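Local coordinates for protein 4-dehydrase (Streptomyces venezuelae, PDB 2PO3) that takes part in desosamine biosynthesis and probably acts as a pyridoxal phosphate-dependent aminotransferase on a TDP-linked sugar, at residues A133-R138 and H164-Y169; A106-G111 and E338-Q343; N27-A32 and A249-T254; E59-L64 and A209-D214; M316-A321 and R380-R385. One frame throughout, in Å; residues are numbered along the deposited sequence. Where two conformers were deposited one is given.

Contact 1 (A133-R138 and H164-Y169)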
# COMPACT_ATOMS: atom_id res chain seq x y z
N ALA A 133 22.67 -13.23 22.73
CA ALA A 133 21.89 -14.12 23.57
C ALA A 133 20.53 -14.46 23.01
O ALA A 133 19.94 -15.43 23.43
CB ALA A 133 21.72 -13.48 24.94
N ALA A 134 20.02 -13.64 22.10
CA ALA A 134 18.70 -13.87 21.52
C ALA A 134 18.74 -14.75 20.26
O ALA A 134 17.72 -15.35 19.89
CB ALA A 134 18.00 -12.54 21.24
N VAL A 135 19.90 -14.81 19.62
CA VAL A 135 20.13 -15.60 18.40
C VAL A 135 19.76 -17.08 18.57
O VAL A 135 19.82 -17.62 19.68
CB VAL A 135 21.59 -15.52 17.92
CG1 VAL A 135 21.79 -16.37 16.66
CG2 VAL A 135 22.01 -14.06 17.71
N THR A 136 19.38 -17.75 17.48
CA THR A 136 19.01 -19.17 17.51
C THR A 136 19.24 -19.83 16.15
O THR A 136 19.74 -19.15 15.24
CB THR A 136 17.62 -19.52 18.08
OG1 THR A 136 16.64 -19.52 17.05
CG2 THR A 136 17.24 -18.56 19.21
N PRO A 137 18.91 -21.14 16.01
CA PRO A 137 19.11 -21.78 14.72
C PRO A 137 18.14 -21.19 13.69
O PRO A 137 18.39 -21.23 12.51
CB PRO A 137 18.92 -23.29 14.92
CG PRO A 137 18.92 -23.52 16.43
CD PRO A 137 18.61 -22.17 17.05
N ARG A 138 17.04 -20.59 14.17
CA ARG A 138 16.02 -19.97 13.33
C ARG A 138 16.28 -18.51 12.92
O ARG A 138 15.67 -17.99 11.99
CB ARG A 138 14.67 -20.06 14.00
CG ARG A 138 14.31 -21.50 14.25
CD ARG A 138 13.27 -21.69 15.34
NE ARG A 138 13.66 -21.20 16.67
CZ ARG A 138 14.29 -21.93 17.59
NH1 ARG A 138 14.66 -23.18 17.38
NH2 ARG A 138 14.57 -21.36 18.75
N HIS A 164 27.05 -14.21 13.92
CA HIS A 164 26.13 -15.31 13.77
C HIS A 164 25.64 -15.56 12.37
O HIS A 164 24.66 -16.29 12.20
CB HIS A 164 24.97 -15.24 14.78
CG HIS A 164 25.48 -15.02 16.17
ND1 HIS A 164 26.14 -13.84 16.53
CD2 HIS A 164 25.45 -15.83 17.27
CE1 HIS A 164 26.48 -13.95 17.81
NE2 HIS A 164 26.08 -15.13 18.29
N GLY A 165 26.32 -14.97 11.38
CA GLY A 165 25.88 -15.16 10.01
C GLY A 165 24.43 -14.67 9.81
O GLY A 165 23.58 -15.41 9.29
N LEU A 166 24.16 -13.41 10.25
CA LEU A 166 22.86 -12.74 10.17
C LEU A 166 22.95 -11.48 9.32
O LEU A 166 24.02 -10.85 9.24
CB LEU A 166 22.44 -12.27 11.57
CG LEU A 166 22.39 -13.43 12.52
CD1 LEU A 166 21.92 -12.94 13.90
CD2 LEU A 166 21.40 -14.42 11.93
N ARG A 167 21.82 -11.07 8.69
CA ARG A 167 21.81 -9.84 7.89
C ARG A 167 21.49 -8.69 8.80
O ARG A 167 20.85 -8.87 9.85
CB ARG A 167 20.83 -9.83 6.71
CG ARG A 167 20.95 -11.01 5.73
CD ARG A 167 22.10 -10.93 4.72
NE ARG A 167 22.10 -12.06 3.78
CZ ARG A 167 22.78 -12.15 2.62
NH1 ARG A 167 23.56 -11.17 2.15
NH2 ARG A 167 22.66 -13.27 1.90
N LEU A 168 21.91 -7.50 8.41
CA LEU A 168 21.63 -6.36 9.27
C LEU A 168 20.88 -5.25 8.55
O LEU A 168 21.38 -4.65 7.60
CB LEU A 168 22.92 -5.80 9.90
CG LEU A 168 22.79 -4.46 10.67
CD1 LEU A 168 22.07 -4.62 12.02
CD2 LEU A 168 24.18 -3.87 10.95
N TYR A 169 19.65 -4.99 9.02
CA TYR A 169 18.83 -3.93 8.45
C TYR A 169 18.31 -3.00 9.52
O TYR A 169 18.32 -3.37 10.72
CB TYR A 169 17.59 -4.46 7.70
CG TYR A 169 17.92 -5.61 6.80
CD1 TYR A 169 17.55 -6.91 7.15
CD2 TYR A 169 18.60 -5.40 5.59
CE1 TYR A 169 17.84 -7.98 6.31
CE2 TYR A 169 18.89 -6.47 4.73
CZ TYR A 169 18.51 -7.76 5.10
OH TYR A 169 18.78 -8.83 4.30
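V135 lays both of its methyl groups against H164. CG1 comes within 3.7 Å of H164 CD2 and also reaches H164 CB, while CG2 stands over one face of the imidazole, 4.0 Å from the ring centroid and 17° off its normal, a CH-pi contact. The same CG2 touches L166 CD1 at 4.0 Å. With CG1 anti to the backbone N (chi1 179°), CG2 lies beside that nitrogen and faces both partners. Replaced by an alanine, V135 would lose both methyls, which would probably leave the covered face of H164 and the CD1 methyl of L166 without their neighbour.

One shell out, H164 ND1 is hydrogen-bonded to V160 O of helix 154-163, which restrains the ring's rotation. G165, at positive phi, is the C-prime residue of the Schellman motif that ends this helix and sends the chain into strand 167-171. On the other segment T136 OG1 accepts from R138 N at 3.1 Å in an ST turn and is hydrogen-bonded to E92 OE1.

The contact joins the loop entering strand 139-145 to the helix-to-strand turn of the same beta-alpha-beta crossover by apolar and CH-pi contact alone, with the ring's polar ND1 committed to its own helix.

Contact 2 (A106-G111 and E338-Q343)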
# COMPACT_ATOMS: atom_id res chain seq x y z
N ALA A 106 4.96 -5.74 10.62
CA ALA A 106 5.22 -5.81 9.18
C ALA A 106 5.71 -7.19 8.79
O ALA A 106 5.35 -7.75 7.75
CB ALA A 106 6.28 -4.78 8.80
N LEU A 107 6.55 -7.73 9.68
CA LEU A 107 7.12 -9.04 9.40
C LEU A 107 6.23 -10.19 9.76
O LEU A 107 6.25 -11.19 9.07
CB LEU A 107 8.50 -9.22 10.02
CG LEU A 107 9.42 -8.08 9.59
CD1 LEU A 107 10.79 -8.40 10.12
CD2 LEU A 107 9.41 -7.92 8.05
N ARG A 108 5.48 -10.01 10.83
CA ARG A 108 4.55 -11.01 11.30
C ARG A 108 3.45 -11.27 10.26
O ARG A 108 2.94 -12.38 10.10
CB ARG A 108 3.94 -10.56 12.64
CG ARG A 108 2.75 -11.41 13.08
CD ARG A 108 3.22 -12.63 13.87
NE ARG A 108 4.01 -13.61 13.10
CZ ARG A 108 3.44 -14.53 12.33
NH1 ARG A 108 2.10 -14.58 12.21
NH2 ARG A 108 4.20 -15.39 11.65
N TRP A 109 3.09 -10.20 9.57
CA TRP A 109 2.06 -10.18 8.52
C TRP A 109 2.40 -11.13 7.39
O TRP A 109 1.50 -11.77 6.82
CB TRP A 109 1.98 -8.76 7.95
CG TRP A 109 0.82 -8.56 7.05
CD1 TRP A 109 0.88 -8.43 5.70
CD2 TRP A 109 -0.57 -8.44 7.42
NE1 TRP A 109 -0.40 -8.24 5.21
CE2 TRP A 109 -1.31 -8.26 6.23
CE3 TRP A 109 -1.27 -8.53 8.63
CZ2 TRP A 109 -2.71 -8.12 6.24
CZ3 TRP A 109 -2.65 -8.40 8.64
CH2 TRP A 109 -3.37 -8.18 7.45
N ILE A 110 3.71 -11.21 7.08
CA ILE A 110 4.18 -12.08 6.01
C ILE A 110 4.74 -13.39 6.54
O ILE A 110 5.52 -14.03 5.85
CB ILE A 110 5.18 -11.42 5.10
CG1 ILE A 110 6.30 -10.80 5.93
CG2 ILE A 110 4.49 -10.34 4.27
CD1 ILE A 110 7.54 -10.52 5.08
N GLY A 111 4.35 -13.73 7.78
CA GLY A 111 4.76 -14.96 8.44
C GLY A 111 6.11 -15.05 9.19
O GLY A 111 6.51 -16.14 9.53
N GLU A 338 -0.60 -7.36 21.04
CA GLU A 338 -0.99 -8.60 20.37
C GLU A 338 -0.40 -8.62 18.97
O GLU A 338 -0.27 -7.59 18.33
CB GLU A 338 -2.50 -8.82 20.28
CG GLU A 338 -3.13 -8.75 21.68
CD GLU A 338 -2.94 -10.04 22.43
OE1 GLU A 338 -2.52 -11.08 21.93
OE2 GLU A 338 -3.26 -9.91 23.69
N PRO A 339 -0.01 -9.78 18.51
CA PRO A 339 -0.18 -11.01 19.29
C PRO A 339 1.04 -11.36 20.16
O PRO A 339 1.13 -12.51 20.56
CB PRO A 339 -0.23 -12.05 18.14
CG PRO A 339 0.76 -11.56 17.07
CD PRO A 339 0.74 -10.04 17.23
N TYR A 340 1.98 -10.43 20.46
CA TYR A 340 3.19 -10.77 21.25
C TYR A 340 2.97 -10.91 22.73
O TYR A 340 3.68 -11.65 23.43
CB TYR A 340 4.42 -9.85 20.97
CG TYR A 340 4.40 -9.48 19.52
CD1 TYR A 340 4.04 -8.19 19.12
CD2 TYR A 340 4.65 -10.46 18.56
CE1 TYR A 340 3.97 -7.88 17.76
CE2 TYR A 340 4.58 -10.16 17.20
CZ TYR A 340 4.23 -8.87 16.80
OH TYR A 340 4.16 -8.58 15.46
N ARG A 341 1.97 -10.15 23.16
CA ARG A 341 1.56 -10.05 24.52
C ARG A 341 1.44 -11.39 25.21
O ARG A 341 0.73 -12.27 24.77
CB ARG A 341 0.21 -9.40 24.55
CG ARG A 341 -0.31 -9.35 25.96
CD ARG A 341 -1.54 -8.47 26.07
NE ARG A 341 -1.67 -7.87 27.40
CZ ARG A 341 -0.99 -6.80 27.84
NH1 ARG A 341 -0.10 -6.14 27.10
NH2 ARG A 341 -1.20 -6.37 29.09
N GLY A 342 2.14 -11.56 26.33
CA GLY A 342 2.03 -12.81 27.05
C GLY A 342 2.83 -13.99 26.54
O GLY A 342 2.77 -15.08 27.10
N GLN A 343 3.58 -13.78 25.48
CA GLN A 343 4.39 -14.85 24.98
C GLN A 343 5.75 -14.72 25.64
O GLN A 343 6.05 -13.70 26.24
CB GLN A 343 4.40 -14.89 23.45
CG GLN A 343 2.97 -15.14 22.93
CD GLN A 343 2.91 -15.24 21.42
OE1 GLN A 343 1.96 -15.83 20.86
NE2 GLN A 343 3.91 -14.68 20.73
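R108, on the last turn of helix 102-109, meets P339 and Y340 in the loop before helix 349-355, just where a Schellman motif ends the helix. G111 is its C-prime residue at positive phi, and G111 N bonds R108 O at 3.0 Å. Starting at the root of the arginine, CB lies 3.5 Å from Y340 OH, and CG is still near that oxygen at 4.0 Å. The tyrosine reaches across with its hydroxyl end, and OH has its polar partner elsewhere, in H105 ND1 of the same helix as R108. A bend at chi2 (87°) then brings CD toward P339, where it lies 4.2 Å from CG of the proline.

A second bend, at chi3 (-65°), turns the chain back along the end of its own helix. There NE is hydrogen-bonded to L112 O, just past the segment. At the tip, NH1 reaches P236 O of the second subunit, so the arginine ties the helix end to the dimer interface. Its guanidinium plane stands 78° from the Y340 ring.

The loop side is shaped by a cis peptide before P339 and by a type II turn from Y340 to Q343, with G342 at its third position. The Y340 ring is flanked by F116 in an edge-to-face contact. P339 covers part of one ring face from within its own segment, its CD 3.7 Å above the plane of Y340 and displaced toward the rim.

Contact 3 (N27-A32 and A249-T254)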
# COMPACT_ATOMS: atom_id res chain seq x y z
N ASN A 27 3.37 19.27 8.36
CA ASN A 27 4.03 20.56 8.12
C ASN A 27 3.48 21.18 6.84
O ASN A 27 3.39 20.47 5.86
CB ASN A 27 5.53 20.29 7.92
CG ASN A 27 6.26 20.00 9.22
OD1 ASN A 27 5.98 20.61 10.25
ND2 ASN A 27 7.08 18.98 9.21
N ARG A 28 3.12 22.48 6.78
CA ARG A 28 2.59 23.02 5.52
C ARG A 28 3.53 23.00 4.32
O ARG A 28 4.76 22.89 4.44
CB ARG A 28 1.71 24.25 5.60
CG ARG A 28 0.35 23.95 6.25
CD ARG A 28 -0.80 24.83 5.77
NE ARG A 28 -1.94 24.97 6.70
CZ ARG A 28 -3.14 24.36 6.56
NH1 ARG A 28 -3.42 23.54 5.55
NH2 ARG A 28 -4.09 24.58 7.48
N ILE A 29 2.96 23.08 3.13
CA ILE A 29 3.79 23.06 1.92
C ILE A 29 3.38 24.15 0.96
O ILE A 29 2.32 24.78 1.11
CB ILE A 29 3.73 21.75 1.11
CG1 ILE A 29 2.29 21.25 0.99
CG2 ILE A 29 4.66 20.67 1.67
CD1 ILE A 29 1.64 21.58 -0.36
N ASP A 30 4.22 24.33 -0.05
CA ASP A 30 3.97 25.29 -1.10
C ASP A 30 2.97 24.64 -2.09
O ASP A 30 3.32 23.86 -2.99
CB ASP A 30 5.28 25.66 -1.81
CG ASP A 30 5.12 26.62 -2.95
OD1 ASP A 30 4.04 26.85 -3.47
OD2 ASP A 30 6.26 27.05 -3.43
N ARG A 31 1.69 24.97 -1.87
CA ARG A 31 0.61 24.44 -2.66
C ARG A 31 0.79 24.53 -4.18
O ARG A 31 0.45 23.64 -4.95
CB ARG A 31 -0.71 25.02 -2.19
CG ARG A 31 -1.64 23.85 -1.91
CD ARG A 31 -2.96 24.24 -1.27
NE ARG A 31 -2.87 24.19 0.18
CZ ARG A 31 -3.92 24.19 0.98
NH1 ARG A 31 -5.17 24.24 0.51
NH2 ARG A 31 -3.71 24.14 2.28
N ALA A 32 1.34 25.65 -4.60
CA ALA A 32 1.58 25.94 -6.01
C ALA A 32 2.51 24.94 -6.61
O ALA A 32 2.29 24.51 -7.74
CB ALA A 32 2.13 27.35 -6.23
N ALA A 249 4.16 10.91 -5.10
CA ALA A 249 5.52 11.40 -5.38
C ALA A 249 5.50 12.95 -5.51
O ALA A 249 6.40 13.67 -5.11
CB ALA A 249 6.13 10.68 -6.58
N ALA A 250 4.43 13.50 -6.09
CA ALA A 250 4.31 14.92 -6.23
C ALA A 250 4.33 15.58 -4.86
O ALA A 250 5.05 16.56 -4.61
CB ALA A 250 2.97 15.23 -6.89
N MET A 251 3.52 15.03 -3.95
CA MET A 251 3.47 15.56 -2.60
C MET A 251 4.86 15.36 -1.97
O MET A 251 5.47 16.25 -1.35
CB MET A 251 2.40 14.85 -1.78
CG MET A 251 2.40 15.34 -0.34
SD MET A 251 2.07 17.11 -0.25
CE MET A 251 1.67 17.29 1.50
N GLY A 252 5.40 14.15 -2.14
CA GLY A 252 6.72 13.79 -1.62
C GLY A 252 7.87 14.76 -1.95
O GLY A 252 8.66 15.14 -1.07
N LEU A 253 7.97 15.16 -3.22
CA LEU A 253 9.02 16.08 -3.69
C LEU A 253 8.88 17.50 -3.16
O LEU A 253 9.87 18.15 -2.91
CB LEU A 253 8.99 16.18 -5.23
CG LEU A 253 9.39 14.87 -5.86
CD1 LEU A 253 8.88 14.79 -7.29
CD2 LEU A 253 10.90 14.71 -5.75
N THR A 254 7.63 17.94 -3.03
CA THR A 254 7.27 19.26 -2.56
C THR A 254 7.53 19.37 -1.07
O THR A 254 7.75 20.45 -0.51
CB THR A 254 5.77 19.52 -2.84
OG1 THR A 254 5.45 19.24 -4.19
CG2 THR A 254 5.33 20.91 -2.42
O HOH W 1 6.85 22.95 -0.28
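I29, in the lead-in to helix 31-44, fits against M251 and T254 on one side of the long helix 246-276, near the N-cap of the shorter helix. The tight part is mostly apolar. I29 CB faces T254 CG2 at 4.0 Å, the two side chains meeting at about a right angle, and I29 CG1 meets the terminal methyl CE of M251, also at 4.0 Å. CG1 gets there by sitting between the backbone N and the carbonyl carbon (chi1 43°), while M251 bends at chi2 to bring CE up. The backbone O of D30 belongs to this part too, 3.6 Å from T254 CG2.

The threonine's other branch turns inward: OG1 donates to A250 O at 2.7 Å, tilted 27° from the carbonyl plane, and is also bonded to R37 NH1. A valine in its place would lack the hydroxyl and would probably leave A250 O without this donor and R37 NH1 without one of its acceptors.

The D30 side chain lies on the loose, exposed side. It is the N-cap of helix 31-44, its OD1 taking a weak, bent bond from A32 N and another weak one from R33 N. Farther out, R31 makes a salt bridge with D43 of the second subunit. Between the two backbones sits a water, which accepts from D30 N at 3.0 Å and donates to T254 O at 2.7 Å.

Contact 4 (E59-L64 and A209-D214)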
# COMPACT_ATOMS: atom_id res chain seq x y z
N GLU A 59 15.43 9.38 -6.34
CA GLU A 59 16.76 9.94 -6.48
C GLU A 59 17.18 10.80 -5.30
O GLU A 59 18.26 10.61 -4.70
CB GLU A 59 16.85 10.70 -7.82
CG GLU A 59 18.29 11.17 -8.11
CD GLU A 59 18.30 12.18 -9.21
OE1 GLU A 59 18.80 11.95 -10.30
OE2 GLU A 59 17.66 13.30 -8.89
N ARG A 60 16.31 11.75 -4.98
CA ARG A 60 16.55 12.62 -3.87
C ARG A 60 16.63 11.75 -2.63
O ARG A 60 17.57 11.82 -1.83
CB ARG A 60 15.49 13.70 -3.79
CG ARG A 60 15.34 14.46 -5.10
CD ARG A 60 14.33 15.58 -4.95
NE ARG A 60 14.64 16.51 -3.86
CZ ARG A 60 13.84 17.53 -3.53
NH1 ARG A 60 12.72 17.80 -4.22
NH2 ARG A 60 14.18 18.34 -2.53
N VAL A 61 15.64 10.88 -2.46
CA VAL A 61 15.66 10.01 -1.29
C VAL A 61 16.96 9.27 -1.10
O VAL A 61 17.52 9.29 -0.01
CB VAL A 61 14.44 9.09 -1.20
CG1 VAL A 61 14.68 8.06 -0.09
CG2 VAL A 61 13.16 9.91 -0.96
N ALA A 62 17.46 8.63 -2.17
CA ALA A 62 18.72 7.89 -2.07
C ALA A 62 19.91 8.79 -1.74
O ALA A 62 20.82 8.44 -0.98
CB ALA A 62 18.98 6.95 -3.25
N GLY A 63 19.90 9.98 -2.31
CA GLY A 63 20.99 10.88 -2.04
C GLY A 63 21.08 11.15 -0.56
O GLY A 63 22.17 11.07 0.01
N LEU A 64 19.91 11.45 0.00
CA LEU A 64 19.75 11.76 1.42
C LEU A 64 20.24 10.66 2.37
O LEU A 64 20.68 10.97 3.48
CB LEU A 64 18.28 12.11 1.71
CG LEU A 64 17.90 13.54 1.38
CD1 LEU A 64 16.42 13.72 1.65
CD2 LEU A 64 18.67 14.52 2.25
N ALA A 209 10.14 4.15 1.39
CA ALA A 209 11.30 3.87 0.54
C ALA A 209 12.27 2.94 1.21
O ALA A 209 12.61 3.11 2.38
CB ALA A 209 12.15 5.08 0.24
N VAL A 210 12.72 1.98 0.42
CA VAL A 210 13.70 1.01 0.85
C VAL A 210 14.96 1.47 0.15
O VAL A 210 14.96 1.57 -1.08
CB VAL A 210 13.33 -0.39 0.41
CG1 VAL A 210 14.27 -1.41 1.04
CG2 VAL A 210 11.90 -0.67 0.86
N VAL A 211 15.98 1.78 0.94
CA VAL A 211 17.25 2.24 0.40
C VAL A 211 18.40 1.27 0.67
O VAL A 211 18.52 0.68 1.74
CB VAL A 211 17.63 3.66 0.84
CG1 VAL A 211 16.60 4.68 0.39
CG2 VAL A 211 17.86 3.69 2.36
N THR A 212 19.26 1.13 -0.33
CA THR A 212 20.39 0.24 -0.22
C THR A 212 21.46 0.51 -1.25
O THR A 212 21.19 1.10 -2.32
CB THR A 212 19.91 -1.22 -0.39
OG1 THR A 212 20.99 -2.11 -0.11
CG2 THR A 212 19.39 -1.44 -1.82
N ASP A 213 22.68 0.06 -0.95
CA ASP A 213 23.77 0.24 -1.89
C ASP A 213 23.87 -0.98 -2.81
O ASP A 213 24.49 -0.96 -3.88
CB ASP A 213 25.08 0.56 -1.15
CG ASP A 213 25.51 2.00 -1.25
OD1 ASP A 213 25.10 2.79 -2.10
OD2 ASP A 213 26.41 2.30 -0.34
N ASP A 214 23.20 -2.06 -2.37
CA ASP A 214 23.12 -3.35 -3.04
C ASP A 214 22.15 -3.37 -4.22
O ASP A 214 20.95 -3.53 -4.05
CB ASP A 214 22.68 -4.40 -2.02
CG ASP A 214 22.83 -5.78 -2.56
OD1 ASP A 214 22.92 -6.02 -3.74
OD2 ASP A 214 22.81 -6.68 -1.64
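Helix-on-sheet packing in the three-layer alpha/beta/alpha core of the fold type I PLP-enzyme fold expected of this family brings V61 of helix 52-65 onto A209 and V211 of strand 208-212. The strand alternates as expected. A209 and V211 point at this helix, while V210 and T212 project from the other face, where helix 215-225 covers them with I221, L217 and A218. V61 CG1 makes both of the close side-chain contacts: it lies 3.9 Å from A209 CB and 3.9 Å from V211 CG1, so it settles over the gap between two residues on the same face of the strand.

A chi1 of 170° turns CG1 of V61 away from its own backbone nitrogen and out from the helix, and the V211 side chain crosses it at about a right angle. Nothing polar takes part, and all three residues are buried. F194 and F196 widen the apolar patch, F194 from the neighbouring strand 191-195 that pairs with A209 and V211 through the backbone. The bound PLP-sugar adduct is about 10 Å from the A209 side chain.

The strand stops at T212, and D214, two residues on, is the N-cap of helix 215-225, whose OD1 accepts weak bonds from D216 N and L217 N. The turn there is an ST turn: T212 OG1 accepts from D214 N at 3.2 Å with an N-H...O angle of 157°.

Contact 5 (M316-A321 and R380-R385); sequences MEVLKA and RLCATR
V318 and C382 mark the closest backbone approach between the segments of helix 312-321 and helix 369-394, their CA atoms 8.2 Å apart, in a helix-helix contact of the C-terminal part of the fold type I PLP-enzyme fold expected of this family. Both segments keep regular helical hydrogen bonds, such as K320 N to M316 O at 2.8 Å and T384 N to R380 O at 2.9 Å. The backbone bonds run within each helix, and side chains make the contact.

C382 is the residue that reaches over. Its SG is anti to the carbonyl carbon (chi1 -69°), beside the backbone N, and this aims the sulfur at two consecutive residues of the other helix. V318 points toward the other helix, whereas L319 leaves its helix more to the flank and comes back with its branched end. That leucine also rests on V324 of the short strand that follows. The trio is buried, and the sulfur here acts as an apolar surface.

Two arginines of 380-385 have their partners away from the contact: R380 NH2 is hydrogen-bonded to H276 O and A278 O, and R385 NH2 makes a salt bridge with E388 on its own helix. The bound adduct is about 12 Å from the L319 side chain, too far for direct contact. At the centre, C382 SG lies 4.0 Å from V318 CG1 and 4.0 Å from L319 CD1.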
# COMPACT_ATOMS: atom_id res chain seq x y z
N MET A 316 -0.52 13.19 30.24
CA MET A 316 -1.12 13.13 28.90
C MET A 316 -2.58 13.58 28.90
O MET A 316 -3.05 14.43 28.11
CB MET A 316 -1.03 11.70 28.38
CG MET A 316 0.21 11.41 27.57
SD MET A 316 -0.08 10.15 26.28
CE MET A 316 -1.85 9.93 26.43
N GLU A 317 -3.32 12.98 29.81
CA GLU A 317 -4.74 13.30 29.93
C GLU A 317 -5.00 14.76 30.25
O GLU A 317 -5.90 15.39 29.70
CB GLU A 317 -5.38 12.47 31.05
CG GLU A 317 -5.58 10.98 30.70
CD GLU A 317 -6.61 10.34 31.59
OE1 GLU A 317 -6.34 9.53 32.46
OE2 GLU A 317 -7.83 10.79 31.36
N VAL A 318 -4.20 15.29 31.18
CA VAL A 318 -4.35 16.67 31.59
C VAL A 318 -4.15 17.61 30.42
O VAL A 318 -4.88 18.59 30.25
CB VAL A 318 -3.39 17.02 32.73
CG1 VAL A 318 -3.51 18.49 33.10
CG2 VAL A 318 -3.66 16.16 33.96
N LEU A 319 -3.14 17.30 29.60
CA LEU A 319 -2.90 18.17 28.46
C LEU A 319 -3.98 17.97 27.39
O LEU A 319 -4.47 18.90 26.76
CB LEU A 319 -1.50 17.97 27.85
CG LEU A 319 -0.31 18.48 28.68
CD1 LEU A 319 -0.41 18.10 30.16
CD2 LEU A 319 0.98 17.92 28.08
N LYS A 320 -4.35 16.73 27.18
CA LYS A 320 -5.37 16.52 26.20
C LYS A 320 -6.59 17.34 26.55
O LYS A 320 -7.27 17.90 25.70
CB LYS A 320 -5.75 15.06 26.13
CG LYS A 320 -6.79 14.84 25.04
CD LYS A 320 -6.69 13.45 24.42
CE LYS A 320 -6.46 13.47 22.91
NZ LYS A 320 -5.04 13.45 22.49
N ALA A 321 -6.89 17.44 27.83
CA ALA A 321 -8.05 18.23 28.18
C ALA A 321 -7.90 19.71 27.84
O ALA A 321 -8.85 20.45 27.58
CB ALA A 321 -8.51 18.05 29.62
N ARG A 380 5.04 22.17 33.41
CA ARG A 380 5.64 22.66 34.62
C ARG A 380 4.64 22.57 35.75
O ARG A 380 4.97 22.17 36.85
CB ARG A 380 6.13 24.08 34.39
CG ARG A 380 6.85 24.69 35.58
CD ARG A 380 7.57 25.93 35.13
NE ARG A 380 8.70 25.66 34.23
CZ ARG A 380 9.93 25.30 34.63
NH1 ARG A 380 10.24 25.13 35.92
NH2 ARG A 380 10.90 25.08 33.73
N LEU A 381 3.39 22.92 35.48
CA LEU A 381 2.36 22.83 36.50
C LEU A 381 2.23 21.39 37.01
O LEU A 381 2.31 21.07 38.22
CB LEU A 381 1.02 23.34 35.92
CG LEU A 381 -0.22 23.14 36.79
CD1 LEU A 381 -0.04 23.98 38.04
CD2 LEU A 381 -1.49 23.62 36.09
N CYS A 382 2.06 20.48 36.05
CA CYS A 382 1.92 19.05 36.32
C CYS A 382 3.05 18.47 37.14
O CYS A 382 2.88 17.65 38.03
CB CYS A 382 1.85 18.25 34.99
SG CYS A 382 0.33 18.50 34.03
N ALA A 383 4.25 18.87 36.78
CA ALA A 383 5.43 18.38 37.44
C ALA A 383 5.59 18.91 38.83
O ALA A 383 5.99 18.16 39.73
CB ALA A 383 6.68 18.64 36.60
N THR A 384 5.29 20.20 39.02
CA THR A 384 5.43 20.82 40.32
C THR A 384 4.27 20.59 41.26
O THR A 384 4.40 20.82 42.47
CB THR A 384 5.67 22.33 40.23
OG1 THR A 384 4.50 22.92 39.70
CG2 THR A 384 6.86 22.60 39.32
N ARG A 385 3.14 20.15 40.71
CA ARG A 385 1.97 19.92 41.55
C ARG A 385 1.37 18.54 41.38
O ARG A 385 0.21 18.35 41.79
CB ARG A 385 0.89 20.97 41.34
CG ARG A 385 1.42 22.41 41.28
CD ARG A 385 1.31 23.21 42.58
NE ARG A 385 0.00 23.17 43.25
CZ ARG A 385 -0.87 24.18 43.29
NH1 ARG A 385 -0.65 25.36 42.69
NH2 ARG A 385 -2.03 24.00 43.96

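Contacts 4 and 5 are fully buried and purely apolar, a helix against the large sheet in one and two helices in the C-terminal part in the other, with centres 41 Å apart. Contacts 1, 2 and 3 are only partly buried and bring polar atoms near: an imidazole, a tyrosine hydroxyl and an arginine, and a bridging water. Contacts 1 and 4 lie at different strands of the same sheet. Contacts 3 and 4 touch directly through a weak bond from R60 NH1 to L253 O, linking helices 52-65 and 246-276. Contacts 2 and 3, on opposite sides of the chain's centre, both meet the second subunit, which the other three do not.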